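Local coordinates for protein phytase (Citrobacter braakii, PDB 3ZHC) that belongs to branch 2 of the histidine phosphatase superfamily, combining a central mixed beta sheet with a largely helical region, at residues 190-195 / 209-214; 52-57 / 197-202; 30-35 / 313-318; 98-103 / 130-135. The protein carries 2 engineered substitutions. One frame throughout, in Å; residues are numbered along the deposited sequence. Where two conformers were deposited one is given.

Contact 1: 190-195 / 209-214. With FMT (formic acid), chain P.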
loop_
_atom_site.group_PDB
_atom_site.type_symbol
_atom_site.label_atom_id
_atom_site.label_comp_id
_atom_site.label_asym_id
_atom_site.label_seq_id
_atom_site.Cartn_x
_atom_site.Cartn_y
_atom_site.Cartn_z
ATOM N N ASN B 190 -19.480 9.426 -1.225
ATOM C CA ASN B 190 -20.326 9.025 -0.089
ATOM C C ASN B 190 -20.160 9.976 1.096
ATOM O O ASN B 190 -21.140 10.343 1.744
ATOM C CB ASN B 190 -20.017 7.587 0.348
ATOM C CG ASN B 190 -20.943 7.097 1.457
ATOM O OD1 ASN B 190 -22.143 6.950 1.261
ATOM N ND2 ASN B 190 -20.370 6.842 2.638
ATOM N N VAL B 191 -18.909 10.372 1.369
ATOM C CA VAL B 191 -18.602 11.302 2.492
ATOM C C VAL B 191 -19.232 12.703 2.247
ATOM O O VAL B 191 -19.773 13.317 3.163
ATOM C CB VAL B 191 -17.076 11.367 2.754
ATOM C CG1 VAL B 191 -16.719 12.439 3.754
ATOM C CG2 VAL B 191 -16.575 9.977 3.250
ATOM N N LEU B 192 -19.158 13.175 1.010
ATOM C CA LEU B 192 -19.764 14.437 0.613
ATOM C C LEU B 192 -21.290 14.367 0.420
ATOM O O LEU B 192 -21.934 15.400 0.342
ATOM C CB LEU B 192 -19.170 14.907 -0.727
ATOM C CG LEU B 192 -17.708 15.300 -0.846
ATOM C CD1 LEU B 192 -17.336 15.397 -2.308
ATOM C CD2 LEU B 192 -17.454 16.604 -0.134
ATOM N N ASN B 193 -21.851 13.143 0.338
ATOM C CA ASN B 193 -23.247 12.904 -0.115
ATOM C C ASN B 193 -23.422 13.642 -1.441
ATOM O O ASN B 193 -24.330 14.436 -1.615
ATOM C CB ASN B 193 -24.298 13.296 0.949
ATOM C CG ASN B 193 -25.691 12.655 0.682
ATOM O OD1 ASN B 193 -25.802 11.617 -0.018
ATOM N ND2 ASN B 193 -26.762 13.275 1.247
ATOM N N PHE B 194 -22.494 13.340 -2.364
ATOM C CA PHE B 194 -22.352 14.023 -3.661
ATOM C C PHE B 194 -23.593 13.946 -4.534
ATOM O O PHE B 194 -23.949 14.937 -5.164
ATOM C CB PHE B 194 -21.110 13.459 -4.414
ATOM C CG PHE B 194 -20.861 14.086 -5.768
ATOM C CD1 PHE B 194 -20.524 15.439 -5.877
ATOM C CD2 PHE B 194 -20.949 13.310 -6.949
ATOM C CE1 PHE B 194 -20.281 16.032 -7.135
ATOM C CE2 PHE B 194 -20.708 13.888 -8.206
ATOM C CZ PHE B 194 -20.374 15.255 -8.306
ATOM N N SER B 195 -24.240 12.768 -4.552
ATOM C CA SER B 195 -25.481 12.525 -5.333
ATOM C C SER B 195 -26.602 13.532 -5.038
ATOM O O SER B 195 -27.414 13.829 -5.906
ATOM C CB SER B 195 -26.012 11.101 -5.077
ATOM O OG SER B 195 -25.106 10.125 -5.544
ATOM N N CYS B 209 -24.147 9.472 -10.269
ATOM C CA CYS B 209 -23.556 10.761 -10.559
ATOM C C CYS B 209 -22.156 10.673 -9.892
ATOM O O CYS B 209 -22.070 10.365 -8.708
ATOM C CB CYS B 209 -24.375 11.896 -9.972
ATOM S SG CYS B 209 -23.699 13.530 -10.288
ATOM N N THR B 210 -21.086 10.923 -10.650
ATOM C CA THR B 210 -19.701 10.820 -10.112
ATOM C C THR B 210 -18.886 12.103 -10.308
ATOM O O THR B 210 -19.167 12.905 -11.200
ATOM C CB THR B 210 -18.932 9.620 -10.727
ATOM O OG1 THR B 210 -18.756 9.827 -12.125
ATOM C CG2 THR B 210 -19.674 8.304 -10.482
ATOM N N LEU B 211 -17.883 12.284 -9.447
ATOM C CA LEU B 211 -17.008 13.480 -9.488
ATOM C C LEU B 211 -16.147 13.561 -10.744
ATOM O O LEU B 211 -16.066 14.631 -11.344
ATOM C CB LEU B 211 -16.109 13.593 -8.219
ATOM C CG LEU B 211 -16.659 14.460 -7.090
ATOM C CD1 LEU B 211 -15.900 14.245 -5.778
ATOM C CD2 LEU B 211 -16.608 15.922 -7.515
ATOM N N PRO B 212 -15.494 12.437 -11.139
ATOM C CA PRO B 212 -14.678 12.490 -12.354
ATOM C C PRO B 212 -15.492 12.797 -13.635
ATOM O O PRO B 212 -15.006 13.496 -14.494
ATOM C CB PRO B 212 -14.033 11.086 -12.408
ATOM C CG PRO B 212 -14.145 10.565 -11.042
ATOM C CD PRO B 212 -15.408 11.109 -10.507
ATOM N N GLU B 213 -16.719 12.280 -13.722
ATOM C CA GLU B 213 -17.606 12.535 -14.873
ATOM C C GLU B 213 -18.123 13.986 -14.837
ATOM O O GLU B 213 -18.210 14.628 -15.872
ATOM C CB GLU B 213 -18.772 11.514 -14.911
ATOM C CG GLU B 213 -19.528 11.407 -16.292
ATOM C CD GLU B 213 -18.738 10.634 -17.415
ATOM O OE1 GLU B 213 -17.703 9.978 -17.124
ATOM O OE2 GLU B 213 -19.184 10.693 -18.598
ATOM N N ALA B 214 -18.452 14.486 -13.637
ATOM C CA ALA B 214 -18.901 15.881 -13.450
ATOM C C ALA B 214 -17.772 16.889 -13.667
ATOM O O ALA B 214 -18.001 17.948 -14.223
ATOM C CB ALA B 214 -19.499 16.073 -12.056
HETATM C C FMT P . -23.005 9.974 -2.984
HETATM O O1 FMT P . -22.704 8.871 -2.612
HETATM O O2 FMT P . -22.764 10.329 -4.130
HETATM O O HOH W 1 -26.514 9.592 -8.602
#

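Contact 2: 52-57 / 197-202. Unlike the reference sequence in segment 52-57: Asn53 (reference Asp).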
loop_
_atom_site.group_PDB
_atom_site.type_symbol
_atom_site.label_atom_id
_atom_site.label_comp_id
_atom_site.label_asym_id
_atom_site.label_seq_id
_atom_site.Cartn_x
_atom_site.Cartn_y
_atom_site.Cartn_z
ATOM N N LYS B 52 -18.472 24.282 -2.155
ATOM C CA LYS B 52 -19.811 24.413 -1.598
ATOM C C LYS B 52 -20.852 23.598 -2.376
ATOM O O LYS B 52 -21.722 23.024 -1.776
ATOM C CB LYS B 52 -20.237 25.876 -1.552
ATOM C CG LYS B 52 -19.434 26.722 -0.607
ATOM C CD LYS B 52 -19.868 28.157 -0.711
ATOM C CE LYS B 52 -18.990 29.071 0.068
ATOM N NZ LYS B 52 -19.405 30.479 -0.197
ATOM N N ASN B 53 -20.731 23.553 -3.710
ATOM C CA ASN B 53 -21.724 22.883 -4.579
ATOM C C ASN B 53 -21.521 21.368 -4.840
ATOM O O ASN B 53 -22.358 20.752 -5.528
ATOM C CB ASN B 53 -21.846 23.657 -5.908
ATOM C CG ASN B 53 -22.369 25.112 -5.702
ATOM O OD1 ASN B 53 -23.300 25.357 -4.921
ATOM N ND2 ASN B 53 -21.768 26.051 -6.397
ATOM N N VAL B 54 -20.446 20.779 -4.303
ATOM C CA VAL B 54 -20.215 19.288 -4.399
ATOM C C VAL B 54 -20.720 18.546 -3.150
ATOM O O VAL B 54 -20.512 17.348 -3.012
ATOM C CB VAL B 54 -18.730 18.910 -4.716
ATOM C CG1 VAL B 54 -18.353 19.439 -6.083
ATOM C CG2 VAL B 54 -17.788 19.414 -3.638
ATOM N N THR B 55 -21.384 19.265 -2.244
ATOM C CA THR B 55 -22.053 18.637 -1.114
ATOM C C THR B 55 -23.289 19.438 -0.723
ATOM O O THR B 55 -23.257 20.669 -0.781
ATOM C CB THR B 55 -21.111 18.484 0.098
ATOM O OG1 THR B 55 -21.836 17.941 1.205
ATOM C CG2 THR B 55 -20.455 19.848 0.503
ATOM N N PRO B 56 -24.398 18.747 -0.327
ATOM C CA PRO B 56 -25.553 19.487 0.201
ATOM C C PRO B 56 -25.311 20.046 1.621
ATOM O O PRO B 56 -26.097 20.851 2.093
ATOM C CB PRO B 56 -26.655 18.428 0.233
ATOM C CG PRO B 56 -25.916 17.157 0.432
ATOM C CD PRO B 56 -24.679 17.300 -0.378
ATOM N N ASP B 57 -24.240 19.627 2.279
ATOM C CA ASP B 57 -23.924 20.103 3.631
ATOM C C ASP B 57 -23.069 21.363 3.589
ATOM O O ASP B 57 -22.622 21.773 2.532
ATOM C CB ASP B 57 -23.268 18.976 4.402
ATOM C CG ASP B 57 -24.189 17.765 4.511
ATOM O OD1 ASP B 57 -25.198 17.866 5.223
ATOM O OD2 ASP B 57 -23.923 16.733 3.881
ATOM N N SER B 197 -26.014 16.752 -4.027
ATOM C CA SER B 197 -25.481 18.126 -4.151
ATOM C C SER B 197 -25.989 18.840 -5.417
ATOM O O SER B 197 -26.571 18.213 -6.306
ATOM C CB SER B 197 -23.943 18.115 -4.143
ATOM O OG SER B 197 -23.408 17.584 -5.352
ATOM N N GLU B 198 -25.745 20.151 -5.476
ATOM C CA GLU B 198 -26.122 20.998 -6.627
ATOM C C GLU B 198 -25.446 20.535 -7.947
ATOM O O GLU B 198 -26.020 20.689 -9.027
ATOM C CB GLU B 198 -25.786 22.470 -6.331
ATOM C CG GLU B 198 -26.324 23.514 -7.346
ATOM C CD GLU B 198 -27.885 23.658 -7.348
ATOM O OE1 GLU B 198 -28.560 23.215 -6.373
ATOM O OE2 GLU B 198 -28.417 24.227 -8.340
ATOM N N THR B 199 -24.231 19.970 -7.840
ATOM C CA THR B 199 -23.490 19.425 -9.002
ATOM C C THR B 199 -24.253 18.281 -9.720
ATOM O O THR B 199 -24.182 18.170 -10.941
ATOM C CB THR B 199 -22.067 18.952 -8.584
ATOM O OG1 THR B 199 -21.360 20.047 -7.978
ATOM C CG2 THR B 199 -21.269 18.442 -9.778
ATOM N N CYS B 200 -24.976 17.457 -8.948
ATOM C CA CYS B 200 -25.799 16.331 -9.478
ATOM C C CYS B 200 -27.306 16.649 -9.595
ATOM O O CYS B 200 -28.122 15.732 -9.786
ATOM C CB CYS B 200 -25.613 15.098 -8.584
ATOM S SG CYS B 200 -23.926 14.548 -8.512
ATOM N N LYS B 201 -27.671 17.932 -9.485
ATOM C CA LYS B 201 -29.076 18.373 -9.525
ATOM C C LYS B 201 -29.775 17.961 -10.825
ATOM O O LYS B 201 -30.832 17.312 -10.788
ATOM C CB LYS B 201 -29.152 19.904 -9.360
ATOM C CG LYS B 201 -30.567 20.469 -9.239
ATOM C CD LYS B 201 -30.560 21.982 -9.137
ATOM C CE LYS B 201 -31.989 22.545 -9.092
ATOM N NZ LYS B 201 -32.670 22.263 -7.792
ATOM N N THR B 202 -29.165 18.331 -11.955
ATOM C CA THR B 202 -29.738 18.085 -13.302
ATOM C C THR B 202 -29.486 16.672 -13.870
ATOM O O THR B 202 -30.328 16.141 -14.604
ATOM C CB THR B 202 -29.202 19.123 -14.345
ATOM O OG1 THR B 202 -27.800 18.915 -14.575
ATOM C CG2 THR B 202 -29.442 20.569 -13.862
HETATM O O HOH W 2 -24.833 21.369 -3.050
#

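Contact 3: 30-35 / 313-318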
loop_
_atom_site.group_PDB
_atom_site.type_symbol
_atom_site.label_atom_id
_atom_site.label_comp_id
_atom_site.label_asym_id
_atom_site.label_seq_id
_atom_site.Cartn_x
_atom_site.Cartn_y
_atom_site.Cartn_z
ATOM N N LEU B 30 26.293 10.629 16.598
ATOM C CA LEU B 30 25.512 11.601 15.816
ATOM C C LEU B 30 26.197 12.948 15.875
ATOM O O LEU B 30 26.370 13.500 16.959
ATOM C CB LEU B 30 24.080 11.719 16.363
ATOM C CG LEU B 30 23.053 12.535 15.567
ATOM C CD1 LEU B 30 22.819 11.922 14.211
ATOM C CD2 LEU B 30 21.750 12.614 16.329
ATOM N N GLU B 31 26.586 13.483 14.710
ATOM C CA GLU B 31 27.318 14.771 14.634
ATOM C C GLU B 31 26.508 15.948 14.083
ATOM O O GLU B 31 26.711 17.072 14.525
ATOM C CB GLU B 31 28.622 14.592 13.829
ATOM C CG GLU B 31 29.762 13.918 14.653
ATOM C CD GLU B 31 31.135 13.998 13.971
ATOM O OE1 GLU B 31 31.208 13.951 12.706
ATOM O OE2 GLU B 31 32.151 14.102 14.711
ATOM N N ARG B 32 25.611 15.685 13.117
ATOM C CA ARG B 32 24.786 16.732 12.476
ATOM C C ARG B 32 23.429 16.211 12.018
ATOM O O ARG B 32 23.305 15.045 11.656
ATOM C CB ARG B 32 25.484 17.311 11.243
ATOM C CG ARG B 32 26.862 17.826 11.457
ATOM C CD ARG B 32 27.398 18.421 10.218
ATOM N NE ARG B 32 28.794 18.834 10.362
ATOM C CZ ARG B 32 29.524 19.398 9.391
ATOM N NH1 ARG B 32 29.000 19.632 8.175
ATOM N NH2 ARG B 32 30.796 19.736 9.632
ATOM N N VAL B 33 22.420 17.088 12.039
ATOM C CA VAL B 33 21.077 16.767 11.545
ATOM C C VAL B 33 20.506 17.920 10.714
ATOM O O VAL B 33 20.686 19.081 11.040
ATOM C CB VAL B 33 20.074 16.391 12.704
ATOM C CG1 VAL B 33 18.637 16.128 12.160
ATOM C CG2 VAL B 33 20.563 15.175 13.478
ATOM N N VAL B 34 19.838 17.570 9.627
ATOM C CA VAL B 34 19.068 18.523 8.851
ATOM C C VAL B 34 17.665 17.976 8.834
ATOM O O VAL B 34 17.472 16.810 8.540
ATOM C CB VAL B 34 19.584 18.714 7.426
ATOM C CG1 VAL B 34 18.700 19.736 6.662
ATOM C CG2 VAL B 34 21.015 19.183 7.433
ATOM N N ILE B 35 16.689 18.827 9.173
ATOM C CA ILE B 35 15.280 18.482 9.139
ATOM C C ILE B 35 14.601 19.369 8.128
ATOM O O ILE B 35 14.733 20.591 8.208
ATOM C CB ILE B 35 14.600 18.674 10.518
ATOM C CG1 ILE B 35 15.205 17.732 11.558
ATOM C CG2 ILE B 35 13.061 18.438 10.421
ATOM C CD1 ILE B 35 14.658 17.937 13.012
ATOM N N LYS B 313 25.817 30.765 9.966
ATOM C CA LYS B 313 27.167 30.228 9.951
ATOM C C LYS B 313 27.071 28.720 10.046
ATOM O O LYS B 313 26.854 28.176 11.129
ATOM C CB LYS B 313 28.007 30.800 11.100
ATOM C CG LYS B 313 28.250 32.342 11.008
ATOM C CD LYS B 313 29.171 32.725 9.837
ATOM C CE LYS B 313 29.573 34.218 9.884
ATOM N NZ LYS B 313 30.381 34.615 8.671
ATOM N N LEU B 314 27.216 28.044 8.896
ATOM C CA LEU B 314 27.231 26.579 8.843
ATOM C C LEU B 314 28.678 26.140 9.102
ATOM O O LEU B 314 29.601 26.884 8.789
ATOM C CB LEU B 314 26.721 26.062 7.488
ATOM C CG LEU B 314 25.230 26.297 7.130
ATOM C CD1 LEU B 314 24.922 25.863 5.703
ATOM C CD2 LEU B 314 24.279 25.587 8.122
ATOM N N PRO B 315 28.895 24.935 9.674
ATOM C CA PRO B 315 27.929 23.921 10.074
ATOM C C PRO B 315 27.223 24.220 11.408
ATOM O O PRO B 315 27.657 25.074 12.184
ATOM C CB PRO B 315 28.796 22.674 10.224
ATOM C CG PRO B 315 30.081 23.204 10.752
ATOM C CD PRO B 315 30.269 24.529 10.028
ATOM N N VAL B 316 26.134 23.499 11.626
ATOM C CA VAL B 316 25.362 23.529 12.860
ATOM C C VAL B 316 24.974 22.095 13.151
ATOM O O VAL B 316 24.951 21.267 12.229
ATOM C CB VAL B 316 24.106 24.433 12.746
ATOM C CG1 VAL B 316 24.517 25.924 12.534
ATOM C CG2 VAL B 316 23.181 23.956 11.632
ATOM N N SER B 317 24.678 21.796 14.411
ATOM C CA SER B 317 24.286 20.430 14.812
ATOM C C SER B 317 22.881 20.073 14.343
ATOM O O SER B 317 22.615 18.920 14.018
ATOM C CB SER B 317 24.377 20.245 16.343
ATOM O OG SER B 317 25.688 20.505 16.816
ATOM N N LEU B 318 21.993 21.070 14.329
ATOM C CA LEU B 318 20.614 20.914 13.885
ATOM C C LEU B 318 20.207 22.113 13.050
ATOM O O LEU B 318 20.190 23.229 13.552
ATOM C CB LEU B 318 19.675 20.767 15.095
ATOM C CG LEU B 318 18.161 20.705 14.845
ATOM C CD1 LEU B 318 17.803 19.519 13.959
ATOM C CD2 LEU B 318 17.415 20.644 16.160
HETATM O O HOH W 3 27.942 18.804 16.161
HETATM O O HOH W 4 23.201 20.404 10.371
#

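Contact 4: 98-103 / 130-135. With FMT (formic acid), chain T.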
loop_
_atom_site.group_PDB
_atom_site.type_symbol
_atom_site.label_atom_id
_atom_site.label_comp_id
_atom_site.label_asym_id
_atom_site.label_seq_id
_atom_site.Cartn_x
_atom_site.Cartn_y
_atom_site.Cartn_z
ATOM N N THR B 98 20.316 23.924 29.526
ATOM C CA THR B 98 19.051 24.671 29.324
ATOM C C THR B 98 18.886 25.109 27.859
ATOM O O THR B 98 17.836 24.827 27.224
ATOM C CB THR B 98 18.947 25.896 30.267
ATOM O OG1 THR B 98 19.111 25.464 31.628
ATOM C CG2 THR B 98 17.592 26.598 30.109
ATOM N N CYS B 99 19.912 25.786 27.331
ATOM C CA CYS B 99 19.891 26.289 25.959
ATOM C C CYS B 99 21.078 25.786 25.152
ATOM O O CYS B 99 22.190 25.699 25.689
ATOM C CB CYS B 99 19.867 27.817 25.951
ATOM S SG CYS B 99 18.259 28.520 26.414
ATOM N N PRO B 100 20.849 25.446 23.841
ATOM C CA PRO B 100 21.961 25.029 23.001
ATOM C C PRO B 100 23.006 26.130 22.839
ATOM O O PRO B 100 22.665 27.319 22.859
ATOM C CB PRO B 100 21.286 24.725 21.648
ATOM C CG PRO B 100 19.891 24.470 21.968
ATOM C CD PRO B 100 19.570 25.366 23.099
ATOM N N SER B 101 24.265 25.724 22.674
ATOM C CA SER B 101 25.374 26.670 22.551
ATOM C C SER B 101 25.274 27.467 21.243
ATOM O O SER B 101 24.599 27.024 20.295
ATOM C CB SER B 101 26.712 25.938 22.640
ATOM O OG SER B 101 26.859 25.320 23.918
ATOM N N PRO B 102 25.933 28.651 21.179
ATOM C CA PRO B 102 25.846 29.449 19.941
ATOM C C PRO B 102 26.359 28.673 18.717
ATOM O O PRO B 102 27.343 27.915 18.822
ATOM C CB PRO B 102 26.741 30.651 20.235
ATOM C CG PRO B 102 26.829 30.703 21.750
ATOM C CD PRO B 102 26.781 29.310 22.200
ATOM N N GLY B 103 25.687 28.854 17.580
ATOM C CA GLY B 103 26.036 28.145 16.355
ATOM C C GLY B 103 25.700 26.655 16.317
ATOM O O GLY B 103 26.181 25.951 15.420
ATOM N N CYS B 130 15.030 30.329 24.777
ATOM C CA CYS B 130 16.416 30.483 24.278
ATOM C C CYS B 130 16.563 31.610 23.232
ATOM O O CYS B 130 17.679 31.953 22.866
ATOM C CB CYS B 130 16.936 29.158 23.716
ATOM S SG CYS B 130 16.970 27.806 24.951
ATOM N N GLN B 131 15.422 32.165 22.768
ATOM C CA GLN B 131 15.388 33.283 21.794
ATOM C C GLN B 131 16.136 32.972 20.478
ATOM O O GLN B 131 16.715 33.875 19.842
ATOM C CB GLN B 131 15.922 34.595 22.435
ATOM C CG GLN B 131 15.179 35.044 23.686
ATOM C CD GLN B 131 15.545 36.467 24.108
ATOM O OE1 GLN B 131 16.084 37.245 23.317
ATOM N NE2 GLN B 131 15.242 36.811 25.358
ATOM N N ILE B 132 16.126 31.693 20.060
ATOM C CA ILE B 132 16.783 31.298 18.799
ATOM C C ILE B 132 15.975 31.894 17.620
ATOM O O ILE B 132 14.762 31.784 17.579
ATOM C CB ILE B 132 16.928 29.772 18.652
ATOM C CG1 ILE B 132 17.865 29.220 19.738
ATOM C CG2 ILE B 132 17.450 29.410 17.266
ATOM C CD1 ILE B 132 18.015 27.720 19.720
ATOM N N GLN B 133 16.679 32.514 16.686
ATOM C CA GLN B 133 16.068 33.171 15.536
ATOM C C GLN B 133 15.462 32.202 14.495
ATOM O O GLN B 133 15.999 31.116 14.258
ATOM C CB GLN B 133 17.114 34.061 14.844
ATOM C CG GLN B 133 16.631 34.779 13.542
ATOM C CD GLN B 133 17.613 35.813 13.015
ATOM O OE1 GLN B 133 17.395 36.393 11.956
ATOM N NE2 GLN B 133 18.690 36.046 13.746
ATOM N N VAL B 134 14.341 32.636 13.895
ATOM C CA VAL B 134 13.717 31.977 12.772
ATOM C C VAL B 134 14.079 32.841 11.577
ATOM O O VAL B 134 13.589 33.963 11.459
ATOM C CB VAL B 134 12.170 31.864 12.922
ATOM C CG1 VAL B 134 11.547 31.218 11.680
ATOM C CG2 VAL B 134 11.794 31.078 14.179
ATOM N N HIS B 135 14.954 32.331 10.696
ATOM C CA HIS B 135 15.353 33.072 9.491
ATOM C C HIS B 135 14.313 32.916 8.380
ATOM O O HIS B 135 13.698 31.845 8.224
ATOM C CB HIS B 135 16.723 32.618 8.971
ATOM C CG HIS B 135 17.850 32.894 9.909
ATOM N ND1 HIS B 135 18.539 34.083 9.912
ATOM C CD2 HIS B 135 18.409 32.132 10.870
ATOM C CE1 HIS B 135 19.475 34.040 10.840
ATOM N NE2 HIS B 135 19.417 32.865 11.437
HETATM C C FMT T . 21.615 31.354 14.172
HETATM O O1 FMT T . 20.864 30.711 14.927
HETATM O O2 FMT T . 21.241 32.314 13.489
#

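Contact 1: 190-195 / 209-214
The ring of Phe194 has Leu211 over one face, its CG 4.0 Å from the ring centroid and just 12° off the normal, a CH-pi contact. At the ring's edge, near its plane, lie the Cys209 carbonyl O, the Ala214 methyl and O2 of a bound formic acid. The sulfur of Cys209, disulfide-bonded to Cys200, comes in obliquely, SG lying 4.6 Å from the same centroid, a sulfur-aromatic contact. CG of Phe194 is anti to its backbone N (chi1 180°), which carries the ring across to segment 209-214. Branched Leu211 suits its place because its methyls serve two neighbours: CD2 is 3.7 Å from Phe194 CE1, while CD1 lies 3.9 Å from CD1 of Leu192, the two leucines crossing at about a right angle. Leu234 of helix 231-247 also packs on Leu211. No direct hydrogen bond joins the segments; instead a water accepts from Cys209 N at 2.9 Å and donates weakly to Ser195 OG. Ser195 grips formic acid O2 twice, from N at 2.9 Å and from OG at 2.7 Å, and Lys208 NZ also bonds this ligand. Asn193, a residue type that tolerates positive phi (51°), is C-prime of the Schellman motif ending helix 182-192, in which Phe194 N meets Glu189 O. Phe194 thus leaves one helix terminus to pack against the start of helix 211-214, where Thr210 holds the N-cap position.

Contact 2: 52-57 / 197-202
Asn53, which differs from the reference sequence, makes its main contact through its backbone: its O accepts two bonds from Thr199. The amide N of Thr199 lies 3.1 Å from Asn53 O, nearly along the C=O axis, whereas Thr199 OG1 approaches that O to 2.7 Å from above the carbonyl plane. Thr199 suits the place because OG1, anti to its own carbonyl carbon (chi1 -57°), can reinforce the amide's grip. The side chains of Asn53 and Glu198 run side by side, CB to CB 4.1 Å. Val54 brings CG1 to 3.6 Å from Thr199 OG1, and its apolar branches also meet Leu234 and Leu238 of helix 231-247. Thr55 contributes its carbonyl: a water donates to Thr55 O at 2.8 Å and accepts from Glu198 N at 2.9 Å, bridging the segments. The ring of Pro56 lays CD 3.9 Å from CB of Ser197, a small residue that fits closely against this backbone and whose OG bonds Phe194 O. Asp57 N bonds Thr55 OG1 at 3.1 Å (161°), making an ST turn, while the Asp57 carboxylate forms a salt bridge with Arg257. The same OG1 bonds Leu192 O, tying this ST turn to the end of helix 182-192.

Contact 3: 30-35 / 313-318
This is a buried parallel strand pairing in the central mixed sheet of the histidine phosphatase fold, where strand 28-38 meets the chain entering strand 318-323. Val33 and Leu318 form the bridge: Val33 N donates to Ser317 O at 2.7 Å, and the Leu318 CA lies 3.4 Å from Val33 O in a CA-H...O contact. The side chains of Val33 and Leu318 run alongside each other on one face of the sheet, and Leu318 CD1 touches both Val33 CG1 (3.9 Å) and Ile35 CD1 (3.6 Å); Phe88 of helix 71-90 packs on both Val33 and Leu318. Branched aliphatic residues suit this buried face. Toward the start of the pairing, water takes over: one molecule donates to Glu31 O at 2.7 Å and bonds Ser317 OG. On the other edge of strand 28-38, Glu31 and Arg32 both face Lys358, a classic beta bulge. The Arg32 chain, extended from CG to NE, sends its guanidinium to two carbonyls, NH1 to Ala299 O and NH2 to Thr302 O, whose partial negative charges probably stabilise the cation. Against one face of that flat group rests Pro315, reached through a cis peptide, with its CB 3.5 Å from Arg32 CZ.

Contact 4: 98-103 / 130-135
NE2 of His135 is gripped by one hydrogen bond, donated to O2 of a formic acid at 2.8 Å and almost straight at 169°. The acceptor lies at the edge of the imidazole, near its plane, while one ring face carries the amide carbon CD of Gln133, 3.3 Å above the plane and offset toward the rim. No hydrogen bond links the two segments; their tie is covalent. Cys99 SG and Cys130 SG are bonded at 2.1 Å, and the chi3 of -95° is close to perpendicular, as disulfides prefer. Both sulfurs stand anti to their own carbonyl carbons, beside the backbone N, so each points across to the other segment. Pro100 follows directly, its CD 4.0 Å from Cys130 SG and its CG 4.4 Å from CD1 of Ile132. The stiff proline ring and the long isoleucine branch both turn apolar surface to Val105, and Leu123 of helix 113-126 also packs on Ile132. The backbone of His135 bonds to Val107 and Ala109. Strand 105-109, helix 113-126 and the short, weakly bonded parallel strand 134-135 form a beta-alpha-beta crossover, and the surface disulfide cross-links the loop before its first strand to the loop after its helix.

Overall arrangement
The four contacts form two pairs on opposite sides of the chain's centre, contact 1 being about 48 Å from contact 3, centre to centre. Contacts 1 and 2, with centres about 8 Å apart, alternate along the chain and share the Cys200-Cys209 disulfide; helix 231-247 packs against both. Contacts 3 and 4, centres about 13 Å apart, reach the same mixed sheet and touch where Val316 CG1 lies 3.3 Å from Gly103 O. Contact 3 joins the most distant parts of the sequence, so contacts 4, 1 and 2 all fall between its segments. The chain therefore builds its sheet from early and late strands, with the largely helical far end inserted between them.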